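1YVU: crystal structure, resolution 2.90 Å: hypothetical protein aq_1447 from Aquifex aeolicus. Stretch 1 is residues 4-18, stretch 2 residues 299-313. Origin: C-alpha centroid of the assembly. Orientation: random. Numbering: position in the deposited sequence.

Stretch 1 4-18: EALLNLYRIEYRPKD
Stretch 2, residues 299-313: RDYGWYISPEEERAK

Residues 4-18 and 299-313 run antiparallel, burying 1315 Å² between them. Strand 9-14 lies 4.7 Å from strand 303-305 at closest approach, their directions 170° apart, and both are extended (phi -60 to -143°, psi 114 to 147°). Glu 13 and Tyr 304 form the hydrogen-bonded pair, with Glu 13 N to Tyr 304 O at 2.8 Å and Tyr 304 N to Glu 13 O at 2.9 Å; Ile 12-Ile 305 and Tyr 14-Trp 303 flank it as non-hydrogen-bonded pairs, CA to CA 4.4 and 4.8 Å. The ladder continues through Ser 306 N to Arg 11 O (2.8 Å) and Arg 15 N to Gly 302 O (2.9 Å). Farther along, Leu 6 pairs with Arg 311, and Ala 312 N donates to Ala 5 O at 2.9 Å; between these regions, Glu 310 N reaches Leu 9 O at 2.8 Å in a weak bond.

Gly 302 ends a helix in a Schellman motif at phi/psi 98/14°. A CB here would clash with Pro 16 CA and jam against the preceding carbonyl, so glycine suits the turn.

Ile 12, Tyr 14, Trp 303 and Ile 305 share one sheet face. Tyr 14 (chi1 t, chi2 48°) stacks offset on the five-membered ring of Trp 303 (chi1 m, chi2 95°), centroids 4.3 Å apart and planes at 24°, while its CB sits over the six-membered ring. Ile 12 (t, t) brings CD1 to 3.7 Å from Trp 303 CZ3, extending this apolar packing. Tyr 10 (m, chi2 89°) is buried, and its OH donates to Glu 309 OE2 at 2.6 Å, giving the buried carboxylate a polar partner; Glu 309 bends to it with chi1 m, chi2 p. Arg 11 (m, t, t) forms a long salt bridge, NE to Glu 310 OE1 at 3.9 Å, through charge alone. Ala 5 CB lies 4.0 Å from Ala 312 CB, an apolar contact between two methyl groups.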

ATOM      1  N   GLU A   4       7.342 -11.396 -24.401  1.00 66.66           N
ATOM      2  CA  GLU A   4       7.273  -9.905 -24.361  1.00 68.83           C
ATOM      3  C   GLU A   4       6.565  -9.519 -23.061  1.00 65.50           C
ATOM      4  O   GLU A   4       5.462  -8.958 -23.093  1.00 68.87           O
ATOM      5  CB  GLU A   4       6.484  -9.386 -25.582  1.00 82.39           C
ATOM      6  CG  GLU A   4       6.933  -9.963 -26.956  1.00 93.20           C
ATOM      7  CD  GLU A   4       6.007  -9.580 -28.128  1.00 97.56           C
ATOM      8  OE1 GLU A   4       5.387  -8.486 -28.076  1.00100.79           O
ATOM      9  OE2 GLU A   4       5.910 -10.374 -29.104  1.00 97.93           O
ATOM     10  N   ALA A   5       7.185  -9.884 -21.931  1.00 59.13           N
ATOM     11  CA  ALA A   5       6.704  -9.634 -20.545  1.00 48.34           C
ATOM     12  C   ALA A   5       5.465 -10.390 -20.015  1.00 43.27           C
ATOM     13  O   ALA A   5       4.317 -10.052 -20.349  1.00 46.11           O
ATOM     14  CB  ALA A   5       6.580  -8.143 -20.269  1.00 46.14           C
ATOM     15  N   LEU A   6       5.714 -11.376 -19.143  1.00 32.85           N
ATOM     16  CA  LEU A   6       4.662 -12.210 -18.572  1.00 24.55           C
ATOM     17  C   LEU A   6       4.111 -11.694 -17.254  1.00 20.74           C
ATOM     18  O   LEU A   6       4.806 -10.987 -16.538  1.00 15.79           O
ATOM     19  CB  LEU A   6       5.170 -13.636 -18.355  1.00 18.63           C
ATOM     20  CG  LEU A   6       5.760 -14.438 -19.497  1.00 13.14           C
ATOM     21  CD1 LEU A   6       5.929 -15.868 -19.022  1.00 18.48           C
ATOM     22  CD2 LEU A   6       4.847 -14.413 -20.650  1.00  9.30           C
ATOM     23  N   LEU A   7       2.851 -12.051 -16.963  1.00 20.80           N
ATOM     24  CA  LEU A   7       2.155 -11.673 -15.732  1.00 11.91           C
ATOM     25  C   LEU A   7       1.378 -12.849 -15.131  1.00 14.09           C
ATOM     26  O   LEU A   7       0.881 -13.717 -15.874  1.00 16.65           O
ATOM     27  CB  LEU A   7       1.126 -10.567 -15.970  1.00  9.85           C
ATOM     28  CG  LEU A   7       1.425  -9.121 -16.359  1.00  5.25           C
ATOM     29  CD1 LEU A   7       1.066  -8.932 -17.818  1.00 13.66           C
ATOM     30  CD2 LEU A   7       0.633  -8.143 -15.547  1.00  4.55           C
ATOM     31  N   ASN A   8       1.112 -12.715 -13.815  1.00 19.79           N
ATOM     32  CA  ASN A   8       0.352 -13.627 -12.929  1.00 15.86           C
ATOM     33  C   ASN A   8      -1.084 -13.791 -13.368  1.00 16.64           C
ATOM     34  O   ASN A   8      -1.953 -14.055 -12.515  1.00 16.90           O
ATOM     35  CB  ASN A   8       0.157 -12.976 -11.554  1.00 26.26           C
ATOM     36  CG  ASN A   8       1.397 -12.811 -10.789  1.00 16.94           C
ATOM     37  OD1 ASN A   8       1.781 -13.686 -10.021  1.00 17.79           O
ATOM     38  ND2 ASN A   8       2.006 -11.655 -10.927  1.00 20.27           N
ATOM     39  N   LEU A   9      -1.379 -13.498 -14.633  1.00 16.13           N
ATOM     40  CA  LEU A   9      -2.753 -13.564 -15.139  1.00 13.86           C
ATOM     41  C   LEU A   9      -2.987 -14.708 -16.079  1.00 15.44           C
ATOM     42  O   LEU A   9      -2.227 -14.890 -17.004  1.00 21.22           O
ATOM     43  CB  LEU A   9      -3.125 -12.245 -15.809  1.00 13.70           C
ATOM     44  CG  LEU A   9      -2.938 -10.988 -14.952  1.00  8.93           C
ATOM     45  CD1 LEU A   9      -2.837  -9.758 -15.791  1.00  5.40           C
ATOM     46  CD2 LEU A   9      -4.037 -10.888 -13.962  1.00  3.09           C
ATOM     47  N   TYR A  10      -4.010 -15.507 -15.807  1.00 16.58           N
ATOM     48  CA  TYR A  10      -4.333 -16.663 -16.629  1.00 20.26           C
ATOM     49  C   TYR A  10      -5.827 -16.697 -16.906  1.00 21.30           C
ATOM     50  O   TYR A  10      -6.616 -16.637 -15.951  1.00 20.47           O
ATOM     51  CB  TYR A  10      -4.008 -17.944 -15.865  1.00 27.39           C
ATOM     52  CG  TYR A  10      -2.613 -18.045 -15.336  1.00 21.53           C
ATOM     53  CD1 TYR A  10      -2.282 -17.538 -14.054  1.00 22.97           C
ATOM     54  CD2 TYR A  10      -1.596 -18.596 -16.129  1.00 25.01           C
ATOM     55  CE1 TYR A  10      -0.932 -17.567 -13.588  1.00 31.46           C
ATOM     56  CE2 TYR A  10      -0.262 -18.648 -15.678  1.00 28.56           C
ATOM     57  CZ  TYR A  10       0.070 -18.120 -14.415  1.00 33.03           C
ATOM     58  OH  TYR A  10       1.392 -18.085 -14.030  1.00 32.99           O
ATOM     59  N   ARG A  11      -6.209 -16.918 -18.179  1.00 19.92           N
ATOM     60  CA  ARG A  11      -7.621 -16.995 -18.589  1.00 11.39           C
ATOM     61  C   ARG A  11      -8.275 -18.118 -17.851  1.00  8.82           C
ATOM     62  O   ARG A  11      -7.769 -19.220 -17.842  1.00 11.73           O
ATOM     63  CB  ARG A  11      -7.805 -17.219 -20.090  1.00 13.70           C
ATOM     64  CG  ARG A  11      -7.490 -15.996 -20.899  1.00 24.43           C
ATOM     65  CD  ARG A  11      -7.975 -16.034 -22.348  1.00 44.12           C
ATOM     66  NE  ARG A  11      -7.772 -14.720 -22.983  1.00 54.47           N
ATOM     67  CZ  ARG A  11      -7.674 -14.494 -24.294  1.00 61.22           C
ATOM     68  NH1 ARG A  11      -7.765 -15.496 -25.163  1.00 63.92           N
ATOM     69  NH2 ARG A  11      -7.460 -13.253 -24.734  1.00 58.43           N
ATOM     70  N   ILE A  12      -9.283 -17.759 -17.072  1.00 12.63           N
ATOM     71  CA  ILE A  12     -10.050 -18.710 -16.298  1.00 17.26           C
ATOM     72  C   ILE A  12     -11.447 -18.853 -16.927  1.00 14.12           C
ATOM     73  O   ILE A  12     -12.009 -17.901 -17.479  1.00 21.09           O
ATOM     74  CB  ILE A  12     -10.056 -18.347 -14.762  1.00 13.04           C
ATOM     75  CG1 ILE A  12     -10.769 -19.420 -13.961  1.00 10.69           C
ATOM     76  CG2 ILE A  12     -10.667 -16.975 -14.488  1.00  8.70           C
ATOM     77  CD1 ILE A  12     -10.528 -19.315 -12.513  1.00 18.58           C
ATOM     78  N   GLU A  13     -11.970 -20.068 -16.893  1.00 18.61           N
ATOM     79  CA  GLU A  13     -13.264 -20.366 -17.473  1.00 17.55           C
ATOM     80  C   GLU A  13     -14.031 -21.378 -16.638  1.00 21.57           C
ATOM     81  O   GLU A  13     -13.429 -22.221 -15.968  1.00 24.64           O
ATOM     82  CB  GLU A  13     -13.073 -20.898 -18.899  1.00 16.73           C
ATOM     83  CG  GLU A  13     -13.171 -19.827 -19.974  1.00 25.09           C
ATOM     84  CD  GLU A  13     -12.242 -20.041 -21.154  1.00 22.82           C
ATOM     85  OE1 GLU A  13     -11.980 -21.190 -21.557  1.00 25.69           O
ATOM     86  OE2 GLU A  13     -11.784 -19.026 -21.707  1.00 26.91           O
ATOM     87  N   TYR A  14     -15.355 -21.226 -16.626  1.00 25.91           N
ATOM     88  CA  TYR A  14     -16.258 -22.125 -15.909  1.00 22.88           C
ATOM     89  C   TYR A  14     -17.410 -22.593 -16.837  1.00 24.48           C
ATOM     90  O   TYR A  14     -18.240 -21.792 -17.296  1.00 28.01           O
ATOM     91  CB  TYR A  14     -16.801 -21.460 -14.639  1.00 18.96           C
ATOM     92  CG  TYR A  14     -17.570 -22.391 -13.723  1.00 18.86           C
ATOM     93  CD1 TYR A  14     -17.055 -23.652 -13.367  1.00 13.51           C
ATOM     94  CD2 TYR A  14     -18.819 -22.020 -13.207  1.00 15.53           C
ATOM     95  CE1 TYR A  14     -17.761 -24.527 -12.526  1.00 23.30           C
ATOM     96  CE2 TYR A  14     -19.546 -22.890 -12.355  1.00 22.02           C
ATOM     97  CZ  TYR A  14     -19.012 -24.149 -12.021  1.00 26.23           C
ATOM     98  OH  TYR A  14     -19.750 -25.057 -11.269  1.00 19.25           O
ATOM     99  N   ARG A  15     -17.418 -23.897 -17.121  1.00 25.96           N
ATOM    100  CA  ARG A  15     -18.422 -24.554 -17.971  1.00 29.68           C
ATOM    101  C   ARG A  15     -18.882 -25.838 -17.210  1.00 33.81           C
ATOM    102  O   ARG A  15     -18.565 -26.954 -17.648  1.00 31.75           O
ATOM    103  CB  ARG A  15     -17.798 -24.960 -19.328  1.00 18.10           C
ATOM    104  CG  ARG A  15     -17.074 -23.870 -20.106  1.00 23.14           C
ATOM    105  CD  ARG A  15     -16.489 -24.435 -21.410  1.00 15.98           C
ATOM    106  NE  ARG A  15     -15.278 -23.772 -21.933  1.00 15.81           N
ATOM    107  CZ  ARG A  15     -15.197 -22.512 -22.354  1.00 17.59           C
ATOM    108  NH1 ARG A  15     -16.243 -21.700 -22.298  1.00 22.06           N
ATOM    109  NH2 ARG A  15     -14.094 -22.093 -22.953  1.00 21.01           N
ATOM    110  N   PRO A  16     -19.670 -25.698 -16.110  1.00 35.07           N
ATOM    111  CA  PRO A  16     -20.132 -26.864 -15.321  1.00 34.96           C
ATOM    112  C   PRO A  16     -20.965 -27.969 -15.986  1.00 42.72           C
ATOM    113  O   PRO A  16     -21.715 -27.725 -16.953  1.00 40.06           O
ATOM    114  CB  PRO A  16     -20.855 -26.222 -14.138  1.00 36.25           C
ATOM    115  CG  PRO A  16     -21.423 -24.989 -14.698  1.00 31.22           C
ATOM    116  CD  PRO A  16     -20.345 -24.469 -15.636  1.00 28.74           C
ATOM    117  N   LYS A  17     -20.737 -29.195 -15.495  1.00 51.70           N
ATOM    118  CA  LYS A  17     -21.429 -30.404 -15.959  1.00 56.08           C
ATOM    119  C   LYS A  17     -22.876 -30.328 -15.417  1.00 58.96           C
ATOM    120  O   LYS A  17     -23.809 -30.042 -16.174  1.00 57.99           O
ATOM    121  CB  LYS A  17     -20.694 -31.669 -15.457  1.00 63.44           C
ATOM    122  CG  LYS A  17     -19.172 -31.759 -15.792  1.00 66.53           C
ATOM    123  CD  LYS A  17     -18.503 -33.043 -15.211  1.00 63.23           C
ATOM    124  CE  LYS A  17     -17.046 -33.197 -15.660  1.00 63.28           C
ATOM    125  NZ  LYS A  17     -16.339 -34.373 -15.071  1.00 53.17           N
ATOM    126  N   ASP A  18     -23.031 -30.478 -14.096  1.00 63.53           N
ATOM    127  CA  ASP A  18     -24.336 -30.378 -13.417  1.00 66.03           C
ATOM    128  C   ASP A  18     -24.542 -28.872 -13.211  1.00 64.47           C
ATOM    129  O   ASP A  18     -24.047 -28.276 -12.246  1.00 64.35           O
ATOM    130  CB  ASP A  18     -24.308 -31.147 -12.073  1.00 66.15           C
ATOM    131  CG  ASP A  18     -25.688 -31.222 -11.392  1.00 70.66           C
ATOM    132  OD1 ASP A  18     -25.985 -30.341 -10.562  1.00 68.98           O
ATOM    133  OD2 ASP A  18     -26.472 -32.161 -11.675  1.00 75.23           O
ATOM    134  N   ARG A 299     -11.094 -29.472 -12.509  1.00 29.00           N
ATOM    135  CA  ARG A 299     -11.448 -29.826 -13.908  1.00 36.42           C
ATOM    136  C   ARG A 299     -12.774 -30.581 -13.975  1.00 36.92           C
ATOM    137  O   ARG A 299     -13.580 -30.405 -14.887  1.00 36.87           O
ATOM    138  CB  ARG A 299     -10.382 -30.766 -14.481  1.00 39.17           C
ATOM    139  CG  ARG A 299      -9.757 -30.386 -15.821  1.00 43.42           C
ATOM    140  CD  ARG A 299      -8.827 -31.525 -16.297  1.00 52.71           C
ATOM    141  NE  ARG A 299      -7.644 -31.762 -15.433  1.00 54.64           N
ATOM    142  CZ  ARG A 299      -7.150 -32.957 -15.059  1.00 57.57           C
ATOM    143  NH1 ARG A 299      -7.722 -34.107 -15.426  1.00 63.86           N
ATOM    144  NH2 ARG A 299      -5.984 -33.011 -14.423  1.00 53.90           N
ATOM    145  N   ASP A 300     -12.952 -31.440 -12.976  1.00 43.00           N
ATOM    146  CA  ASP A 300     -14.122 -32.291 -12.812  1.00 37.81           C
ATOM    147  C   ASP A 300     -15.333 -31.482 -12.367  1.00 32.95           C
ATOM    148  O   ASP A 300     -16.482 -31.876 -12.584  1.00 33.45           O
ATOM    149  CB  ASP A 300     -13.784 -33.392 -11.795  1.00 45.28           C
ATOM    150  CG  ASP A 300     -12.684 -34.356 -12.302  1.00 50.37           C
ATOM    151  OD1 ASP A 300     -12.231 -34.240 -13.468  1.00 50.27           O
ATOM    152  OD2 ASP A 300     -12.293 -35.267 -11.538  1.00 56.76           O
ATOM    153  N   TYR A 301     -15.056 -30.289 -11.849  1.00 31.40           N
ATOM    154  CA  TYR A 301     -16.094 -29.392 -11.346  1.00 30.62           C
ATOM    155  C   TYR A 301     -16.495 -28.363 -12.383  1.00 27.35           C
ATOM    156  O   TYR A 301     -17.435 -27.587 -12.184  1.00 20.96           O
ATOM    157  CB  TYR A 301     -15.628 -28.775 -10.027  1.00 24.14           C
ATOM    158  CG  TYR A 301     -15.440 -29.845  -8.964  1.00 32.05           C
ATOM    159  CD1 TYR A 301     -14.226 -30.549  -8.849  1.00 31.36           C
ATOM    160  CD2 TYR A 301     -16.520 -30.250  -8.137  1.00 32.89           C
ATOM    161  CE1 TYR A 301     -14.087 -31.646  -7.949  1.00 32.21           C
ATOM    162  CE2 TYR A 301     -16.389 -31.352  -7.224  1.00 33.36           C
ATOM    163  CZ  TYR A 301     -15.173 -32.044  -7.149  1.00 34.48           C
ATOM    164  OH  TYR A 301     -15.065 -33.161  -6.350  1.00 34.31           O
ATOM    165  N   GLY A 302     -15.816 -28.452 -13.527  1.00 28.01           N
ATOM    166  CA  GLY A 302     -16.060 -27.584 -14.670  1.00 29.84           C
ATOM    167  C   GLY A 302     -15.149 -26.385 -14.855  1.00 25.16           C
ATOM    168  O   GLY A 302     -15.448 -25.517 -15.678  1.00 23.35           O
ATOM    169  N   TRP A 303     -14.025 -26.349 -14.137  1.00 26.27           N
ATOM    170  CA  TRP A 303     -13.080 -25.230 -14.206  1.00 23.72           C
ATOM    171  C   TRP A 303     -11.851 -25.410 -15.088  1.00 26.56           C
ATOM    172  O   TRP A 303     -11.154 -26.421 -15.003  1.00 26.42           O
ATOM    173  CB  TRP A 303     -12.575 -24.873 -12.811  1.00 22.49           C
ATOM    174  CG  TRP A 303     -13.561 -24.252 -11.922  1.00 23.32           C
ATOM    175  CD1 TRP A 303     -14.322 -24.888 -11.004  1.00 24.94           C
ATOM    176  CD2 TRP A 303     -13.894 -22.845 -11.827  1.00 26.31           C
ATOM    177  NE1 TRP A 303     -15.106 -23.981 -10.328  1.00 27.08           N
ATOM    178  CE2 TRP A 303     -14.865 -22.721 -10.802  1.00 21.22           C
ATOM    179  CE3 TRP A 303     -13.453 -21.679 -12.504  1.00 27.99           C
ATOM    180  CZ2 TRP A 303     -15.432 -21.476 -10.435  1.00 18.18           C
ATOM    181  CZ3 TRP A 303     -14.030 -20.415 -12.138  1.00 19.58           C
ATOM    182  CH2 TRP A 303     -15.010 -20.344 -11.102  1.00 19.09           C
ATOM    183  N   TYR A 304     -11.556 -24.374 -15.870  1.00 25.26           N
ATOM    184  CA  TYR A 304     -10.388 -24.348 -16.734  1.00 21.98           C
ATOM    185  C   TYR A 304      -9.606 -23.111 -16.366  1.00 24.14           C
ATOM    186  O   TYR A 304     -10.185 -22.064 -16.074  1.00 28.76           O
ATOM    187  CB  TYR A 304     -10.768 -24.232 -18.200  1.00 26.39           C
ATOM    188  CG  TYR A 304      -9.579 -24.187 -19.132  1.00 15.29           C
ATOM    189  CD1 TYR A 304      -8.852 -25.362 -19.407  1.00 16.56           C
ATOM    190  CD2 TYR A 304      -9.196 -22.982 -19.784  1.00 11.96           C
ATOM    191  CE1 TYR A 304      -7.774 -25.365 -20.311  1.00 24.50           C
ATOM    192  CE2 TYR A 304      -8.100 -22.965 -20.704  1.00 27.71           C
ATOM    193  CZ  TYR A 304      -7.400 -24.173 -20.957  1.00 31.81           C
ATOM    194  OH  TYR A 304      -6.338 -24.215 -21.837  1.00 37.26           O
ATOM    195  N   ILE A 305      -8.285 -23.269 -16.363  1.00 22.04           N
ATOM    196  CA  ILE A 305      -7.343 -22.205 -16.084  1.00 24.94           C
ATOM    197  C   ILE A 305      -6.261 -22.392 -17.146  1.00 24.30           C
ATOM    198  O   ILE A 305      -5.731 -23.502 -17.327  1.00 21.93           O
ATOM    199  CB  ILE A 305      -6.710 -22.300 -14.640  1.00 26.30           C
ATOM    200  CG1 ILE A 305      -7.799 -22.326 -13.537  1.00 22.30           C
ATOM    201  CG2 ILE A 305      -5.799 -21.069 -14.388  1.00 23.14           C
ATOM    202  CD1 ILE A 305      -7.298 -22.532 -12.123  1.00 17.20           C
ATOM    203  N   SER A 306      -5.962 -21.311 -17.868  1.00 27.34           N
ATOM    204  CA  SER A 306      -4.948 -21.309 -18.904  1.00 33.17           C
ATOM    205  C   SER A 306      -3.540 -21.520 -18.298  1.00 39.33           C
ATOM    206  O   SER A 306      -3.218 -20.949 -17.250  1.00 37.98           O
ATOM    207  CB  SER A 306      -4.990 -19.969 -19.663  1.00 37.25           C
ATOM    208  OG  SER A 306      -4.300 -20.029 -20.915  1.00 31.12           O
ATOM    209  N   PRO A 307      -2.742 -22.464 -18.870  1.00 44.14           N
ATOM    210  CA  PRO A 307      -1.370 -22.753 -18.400  1.00 39.41           C
ATOM    211  C   PRO A 307      -0.431 -21.603 -18.791  1.00 35.20           C
ATOM    212  O   PRO A 307       0.648 -21.435 -18.221  1.00 32.72           O
ATOM    213  CB  PRO A 307      -1.010 -24.013 -19.188  1.00 40.40           C
ATOM    214  CG  PRO A 307      -2.339 -24.695 -19.348  1.00 43.57           C
ATOM    215  CD  PRO A 307      -3.196 -23.537 -19.780  1.00 43.18           C
ATOM    216  N   GLU A 308      -0.895 -20.814 -19.753  1.00 25.82           N
ATOM    217  CA  GLU A 308      -0.174 -19.685 -20.291  1.00 34.51           C
ATOM    218  C   GLU A 308      -0.525 -18.303 -19.692  1.00 35.39           C
ATOM    219  O   GLU A 308      -1.689 -17.864 -19.697  1.00 39.64           O
ATOM    220  CB  GLU A 308      -0.314 -19.682 -21.818  1.00 36.23           C
ATOM    221  CG  GLU A 308       0.430 -20.835 -22.507  1.00 42.45           C
ATOM    222  CD  GLU A 308       1.330 -20.375 -23.643  1.00 44.69           C
ATOM    223  OE1 GLU A 308       0.792 -19.990 -24.710  1.00 42.68           O
ATOM    224  OE2 GLU A 308       2.569 -20.394 -23.472  1.00 43.12           O
ATOM    225  N   GLU A 309       0.525 -17.611 -19.228  1.00 30.27           N
ATOM    226  CA  GLU A 309       0.458 -16.278 -18.636  1.00 25.53           C
ATOM    227  C   GLU A 309      -0.039 -15.303 -19.657  1.00 25.25           C
ATOM    228  O   GLU A 309       0.056 -15.579 -20.844  1.00 22.80           O
ATOM    229  CB  GLU A 309       1.851 -15.818 -18.213  1.00 27.89           C
ATOM    230  CG  GLU A 309       2.431 -16.452 -16.950  1.00 25.72           C
ATOM    231  CD  GLU A 309       2.879 -17.908 -17.090  1.00 35.20           C
ATOM    232  OE1 GLU A 309       3.149 -18.395 -18.224  1.00 32.98           O
ATOM    233  OE2 GLU A 309       2.973 -18.564 -16.025  1.00 33.34           O
ATOM    234  N   GLU A 310      -0.595 -14.181 -19.210  1.00 24.34           N
ATOM    235  CA  GLU A 310      -1.055 -13.178 -20.147  1.00 23.45           C
ATOM    236  C   GLU A 310       0.115 -12.232 -20.324  1.00 30.30           C
ATOM    237  O   GLU A 310       0.783 -11.853 -19.354  1.00 28.49           O
ATOM    238  CB  GLU A 310      -2.298 -12.449 -19.642  1.00 25.54           C
ATOM    239  CG  GLU A 310      -3.570 -13.312 -19.546  1.00 29.94           C
ATOM    240  CD  GLU A 310      -4.147 -13.783 -20.897  1.00 41.63           C
ATOM    241  OE1 GLU A 310      -4.603 -12.920 -21.696  1.00 41.39           O
ATOM    242  OE2 GLU A 310      -4.174 -15.026 -21.136  1.00 41.32           O
ATOM    243  N   ARG A 311       0.449 -11.982 -21.587  1.00 30.44           N
ATOM    244  CA  ARG A 311       1.553 -11.105 -21.935  1.00 28.47           C
ATOM    245  C   ARG A 311       1.105  -9.668 -21.931  1.00 21.18           C
ATOM    246  O   ARG A 311      -0.058  -9.382 -22.221  1.00 20.01           O
ATOM    247  CB  ARG A 311       2.106 -11.478 -23.306  1.00 28.94           C
ATOM    248  CG  ARG A 311       3.035 -12.681 -23.273  1.00 39.90           C
ATOM    249  CD  ARG A 311       2.486 -13.913 -23.995  1.00 48.50           C
ATOM    250  NE  ARG A 311       2.747 -15.148 -23.247  1.00 54.89           N
ATOM    251  CZ  ARG A 311       3.672 -16.060 -23.549  1.00 58.01           C
ATOM    252  NH1 ARG A 311       4.473 -15.912 -24.604  1.00 56.40           N
ATOM    253  NH2 ARG A 311       3.814 -17.121 -22.755  1.00 59.74           N
ATOM    254  N   ALA A 312       2.032  -8.775 -21.591  1.00 19.55           N
ATOM    255  CA  ALA A 312       1.779  -7.328 -21.562  1.00 24.59           C
ATOM    256  C   ALA A 312       1.525  -6.797 -22.956  1.00 22.70           C
ATOM    257  O   ALA A 312       1.932  -7.425 -23.932  1.00 30.47           O
ATOM    258  CB  ALA A 312       2.962  -6.604 -20.968  1.00 18.23           C
ATOM    259  N   LYS A 313       0.853  -5.660 -23.060  1.00 24.21           N
ATOM    260  CA  LYS A 313       0.596  -5.091 -24.375  1.00 31.33           C
ATOM    261  C   LYS A 313       1.829  -4.426 -24.996  1.00 32.42           C
ATOM    262  O   LYS A 313       2.163  -4.725 -26.139  1.00 37.88           O
ATOM    263  CB  LYS A 313      -0.581  -4.145 -24.332  1.00 36.24           C
ATOM    264  CG  LYS A 313      -1.912  -4.858 -24.105  1.00 46.84           C
ATOM    265  CD  LYS A 313      -3.091  -3.873 -23.980  1.00 53.94           C
ATOM    266  CE  LYS A 313      -3.345  -3.041 -25.242  1.00 48.59           C
ATOM    267  NZ  LYS A 313      -4.430  -2.046 -25.005  1.00 51.92           N
TER